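Long-range contacts in EGF family domain-containing protein (Toxoplasma gondii, PDB 4Z80), which binds a peptide of the rhoptry neck protein RON2L1 and probably acts at the moving junction through which the parasite invades host cells: residues T296-S301 with V318-T323; G55-Y60 with L385-S390. All blocks are in the same frame, centred on the assembly; numbering follows the deposited sequence.

In the fold
Both contacts lie on the same side of the chain's centre, their own centres about 11 Å apart, and interaction 1 is nested along the chain inside the long loop that interaction 2 closes. Interaction 1 joins a loop after strand 289-291 to strand 318-321; interaction 2 brings the loop between strands 43-51 and 60-62 against the end of helix 378-387. They meet directly: the side-chain amide of Gln297 reaches the carbonyl of Gly59, and the Tyr60 hydroxyl bonds to Gln297 N. Pro320 of strand 318-321 also packs on Tyr57, Val58 and Phe386. Segments from early and late in the chain thus meet in one buried region, around Gln297 and Pro320.

Interaction 1 (T296-S301 with V318-T323); sequences TQDFRS and VRPMKT
Two backbone hydrogen bonds pair Phe299 with Val318. Phe299 N points almost straight at Val318 O (2.9 Å, 169° at the hydrogen), arriving above the carbonyl plane, while Val318 N returns to a lone pair of Phe299 O at 3.0 Å. Val318 O also accepts a CA-H contact from Asp298, and Arg319 CA gives a similar one to Gln297 O. This is a single antiparallel bridge of the hydrogen-bonded type, laid by an irregular loop against strand 318-321, whose other edge pairs with strand 101-104. Beyond it, Asp298, its CG anti to the backbone N (chi1 -167°), is gripped side-on by Arg300: NE bonds OD1 and NH2 bonds OD2 (2.8 Å), both on syn lone pairs, which fixes the rotation of the guanidinium. Arg319 then lays its own guanidinium over one face of Arg300, the planes 13° apart and the centres 3.6 Å, a like-charged stack that the neighbouring carboxylate probably makes tolerable. One water lies at the edge of the Arg319 group, accepting from NH2 and donating to Phe299 O at 3.2 Å. Deeper in, Thr296 OG1 bonds to Asp80 and Thr84, and Gln297 OE1 takes a hydrogen bond from Lys100.

Interaction 2 (G55-Y60 with L385-S390); sequences GVYVGY and LFMLSS
The C-terminal end of helix 378-387, in the part of the chain assigned to the apical membrane antigen 1 family of the PAN clan, is where the loop 55-60 docks. Leu388 is the first residue to leave helical geometry, and the chain then turns through Ser389 to Ser390, which meets the loop backbone with two groups. Its OG, set between its own backbone N and carbonyl carbon (chi1 56°), accepts from Val56 N at 2.9 Å. Its carbonyl O receives Tyr57 N, also at 2.9 Å, the donor lying nearly along the C=O axis. Ser389 turns its hydroxyl back to the helix end and donates to Phe386 O at 2.7 Å; the same OG packs against Val56 CB.

Next to these polar links two aromatic side chains cross at about a right angle. Both have CG anti to the backbone N, and Tyr57 directs its ring edge, CD1 foremost, over the centre of one face of Phe386, a T-shaped pair with centroids 4.8 Å apart and planes at 65°. Met387 touches the tyrosine with two atoms: CG is 3.8 Å from Tyr57 CE1, and CA makes an off-centre CH-pi contact with the ring. Val56 CG1 adds apolar packing near Phe386 CD1. Lys322 makes a cation-pi contact with Phe386.

Successive peptide N-H groups of the buried loop are thus satisfied by a single serine, while the edge-to-face pair probably places the slightly positive rim of the tyrosine against the electron-rich phenylalanine face, so polar and aromatic terms together probably help to hold the loop on the helix end.

Interaction 1 (T296-S301 with V318-T323)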
# COMPACT_ATOMS: atom_id res chain seq x y z
N THR A 296 7.98 -3.17 4.83
CA THR A 296 9.13 -2.27 4.88
C THR A 296 8.96 -1.14 3.87
O THR A 296 8.60 -1.38 2.72
CB THR A 296 10.44 -3.05 4.57
OG1 THR A 296 10.66 -4.05 5.57
CG2 THR A 296 11.63 -2.12 4.56
N GLN A 297 9.23 0.08 4.30
CA GLN A 297 9.21 1.23 3.39
C GLN A 297 10.58 1.89 3.20
O GLN A 297 10.80 2.58 2.21
CB GLN A 297 8.20 2.25 3.91
CG GLN A 297 6.76 1.80 3.73
CD GLN A 297 5.86 2.30 4.84
OE1 GLN A 297 5.54 3.48 4.91
NE2 GLN A 297 5.49 1.40 5.75
N ASP A 298 11.51 1.64 4.13
CA ASP A 298 12.86 2.21 4.05
C ASP A 298 13.84 1.22 4.66
O ASP A 298 13.61 0.72 5.76
CB ASP A 298 12.92 3.55 4.79
CG ASP A 298 14.19 4.34 4.49
OD1 ASP A 298 15.27 3.99 5.01
OD2 ASP A 298 14.10 5.36 3.76
N PHE A 299 14.92 0.93 3.95
CA PHE A 299 15.98 0.07 4.48
C PHE A 299 17.28 0.56 3.86
O PHE A 299 17.40 0.64 2.64
CB PHE A 299 15.73 -1.40 4.15
CG PHE A 299 16.70 -2.35 4.82
CD1 PHE A 299 16.91 -2.29 6.19
CD2 PHE A 299 17.36 -3.32 4.09
CE1 PHE A 299 17.79 -3.17 6.81
CE2 PHE A 299 18.24 -4.20 4.71
CZ PHE A 299 18.45 -4.12 6.07
N ARG A 300 18.24 0.94 4.70
CA ARG A 300 19.47 1.55 4.21
C ARG A 300 20.65 1.20 5.11
O ARG A 300 21.67 1.90 5.10
CB ARG A 300 19.32 3.06 4.09
CG ARG A 300 19.04 3.76 5.41
CD ARG A 300 18.93 5.27 5.23
NE ARG A 300 17.67 5.68 4.61
CZ ARG A 300 17.41 6.92 4.20
NH1 ARG A 300 18.33 7.87 4.34
NH2 ARG A 300 16.24 7.20 3.65
N SER A 301 20.52 0.12 5.86
CA SER A 301 21.60 -0.41 6.70
C SER A 301 22.80 -0.86 5.90
O SER A 301 22.71 -1.10 4.70
CB SER A 301 21.08 -1.59 7.52
OG SER A 301 20.02 -1.18 8.35
N VAL A 318 16.00 0.14 0.01
CA VAL A 318 14.82 0.79 -0.57
C VAL A 318 14.50 2.04 0.22
O VAL A 318 14.88 2.17 1.38
CB VAL A 318 13.56 -0.14 -0.58
CG1 VAL A 318 13.81 -1.39 -1.39
CG2 VAL A 318 13.12 -0.50 0.83
N ARG A 319 13.78 2.97 -0.41
CA ARG A 319 13.24 4.10 0.34
C ARG A 319 12.06 4.67 -0.42
O ARG A 319 11.97 4.49 -1.64
CB ARG A 319 14.30 5.18 0.59
CG ARG A 319 14.77 5.93 -0.66
CD ARG A 319 15.97 6.83 -0.34
NE ARG A 319 17.07 6.04 0.19
CZ ARG A 319 18.19 6.52 0.71
NH1 ARG A 319 18.40 7.83 0.81
NH2 ARG A 319 19.10 5.67 1.16
N PRO A 320 11.16 5.37 0.28
CA PRO A 320 10.05 5.99 -0.45
C PRO A 320 10.52 7.18 -1.26
O PRO A 320 11.40 7.92 -0.83
CB PRO A 320 9.09 6.43 0.66
CG PRO A 320 9.60 5.80 1.92
CD PRO A 320 11.06 5.63 1.72
N MET A 321 9.92 7.35 -2.44
CA MET A 321 10.23 8.48 -3.30
C MET A 321 8.97 9.00 -3.95
O MET A 321 8.05 8.23 -4.26
CB MET A 321 11.23 8.11 -4.40
CG MET A 321 12.65 7.86 -3.94
SD MET A 321 13.74 7.49 -5.34
CE MET A 321 13.72 9.04 -6.23
N LYS A 322 8.93 10.31 -4.17
CA LYS A 322 7.93 10.93 -5.03
C LYS A 322 8.63 11.72 -6.11
O LYS A 322 9.62 12.39 -5.85
CB LYS A 322 7.03 11.88 -4.24
CG LYS A 322 6.25 11.22 -3.13
CD LYS A 322 5.23 12.15 -2.50
CE LYS A 322 4.48 11.45 -1.42
NZ LYS A 322 3.43 12.32 -0.82
N THR A 323 8.09 11.66 -7.33
CA THR A 323 8.57 12.48 -8.43
C THR A 323 7.35 12.99 -9.18
O THR A 323 6.25 12.48 -8.97
CB THR A 323 9.46 11.69 -9.40
OG1 THR A 323 8.69 10.63 -9.99
CG2 THR A 323 10.66 11.13 -8.68
O HOH W 1 17.64 3.13 0.61

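Interaction 2 (G55-Y60 with L385-S390)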
# COMPACT_ATOMS: atom_id res chain seq x y z
N GLY A 55 3.59 7.88 10.95
CA GLY A 55 4.58 8.41 10.03
C GLY A 55 4.09 8.45 8.59
O GLY A 55 3.52 7.47 8.10
N VAL A 56 4.32 9.56 7.91
CA VAL A 56 3.89 9.74 6.52
C VAL A 56 4.93 9.23 5.52
O VAL A 56 4.61 8.51 4.57
CB VAL A 56 3.57 11.24 6.24
CG1 VAL A 56 3.38 11.53 4.74
CG2 VAL A 56 2.34 11.66 7.02
N TYR A 57 6.19 9.59 5.74
CA TYR A 57 7.27 9.10 4.89
C TYR A 57 7.37 7.59 5.02
O TYR A 57 7.39 6.85 4.04
CB TYR A 57 8.58 9.79 5.27
CG TYR A 57 9.74 9.55 4.34
CD1 TYR A 57 9.73 10.04 3.03
CD2 TYR A 57 10.88 8.88 4.77
CE1 TYR A 57 10.80 9.84 2.17
CE2 TYR A 57 11.96 8.69 3.92
CZ TYR A 57 11.92 9.17 2.63
OH TYR A 57 13.00 8.97 1.80
N VAL A 58 7.44 7.14 6.27
CA VAL A 58 7.45 5.74 6.64
C VAL A 58 6.46 5.55 7.78
O VAL A 58 6.60 6.18 8.83
CB VAL A 58 8.86 5.29 7.09
CG1 VAL A 58 8.81 3.88 7.68
CG2 VAL A 58 9.81 5.35 5.92
N GLY A 59 5.45 4.70 7.58
CA GLY A 59 4.41 4.49 8.57
C GLY A 59 4.33 3.05 9.01
O GLY A 59 4.20 2.15 8.18
N TYR A 60 4.42 2.83 10.32
CA TYR A 60 4.38 1.50 10.92
C TYR A 60 3.51 1.48 12.16
O TYR A 60 3.47 2.45 12.92
CB TYR A 60 5.78 1.02 11.34
CG TYR A 60 6.80 0.83 10.25
CD1 TYR A 60 6.51 0.10 9.11
CD2 TYR A 60 8.06 1.38 10.37
CE1 TYR A 60 7.45 -0.06 8.11
CE2 TYR A 60 9.02 1.21 9.38
CZ TYR A 60 8.71 0.50 8.25
OH TYR A 60 9.65 0.34 7.26
N LEU A 385 9.40 18.29 1.48
CA LEU A 385 8.35 18.24 2.49
C LEU A 385 8.06 16.80 2.93
O LEU A 385 8.02 16.48 4.11
CB LEU A 385 7.07 18.90 1.97
CG LEU A 385 5.86 18.81 2.90
CD1 LEU A 385 6.12 19.52 4.22
CD2 LEU A 385 4.63 19.39 2.21
N PHE A 386 7.87 15.92 1.95
CA PHE A 386 7.64 14.50 2.19
C PHE A 386 8.78 13.88 3.02
O PHE A 386 8.53 13.17 4.00
CB PHE A 386 7.50 13.80 0.83
CG PHE A 386 7.31 12.30 0.88
CD1 PHE A 386 6.33 11.72 1.67
CD2 PHE A 386 8.09 11.49 0.08
CE1 PHE A 386 6.16 10.36 1.67
CE2 PHE A 386 7.92 10.11 0.08
CZ PHE A 386 6.96 9.55 0.88
N MET A 387 10.01 14.18 2.62
CA MET A 387 11.19 13.61 3.28
C MET A 387 11.44 14.21 4.67
O MET A 387 12.19 13.62 5.44
CB MET A 387 12.43 13.82 2.40
CG MET A 387 12.33 13.14 1.04
SD MET A 387 13.58 13.70 -0.15
CE MET A 387 14.98 12.74 0.40
N LEU A 388 10.82 15.34 4.97
CA LEU A 388 10.99 16.03 6.25
C LEU A 388 9.73 15.96 7.12
O LEU A 388 9.58 16.70 8.09
CB LEU A 388 11.36 17.50 6.01
CG LEU A 388 12.68 17.81 5.30
CD1 LEU A 388 12.80 19.30 5.04
CD2 LEU A 388 13.85 17.30 6.13
N SER A 389 8.82 15.05 6.78
CA SER A 389 7.51 15.05 7.44
C SER A 389 7.54 14.23 8.73
O SER A 389 7.76 14.79 9.81
CB SER A 389 6.42 14.55 6.46
OG SER A 389 6.66 13.23 6.00
N SER A 390 7.30 12.93 8.64
CA SER A 390 7.30 12.09 9.83
C SER A 390 7.63 10.68 9.42
O SER A 390 7.43 10.28 8.27
CB SER A 390 5.96 12.15 10.56
OG SER A 390 4.88 11.80 9.70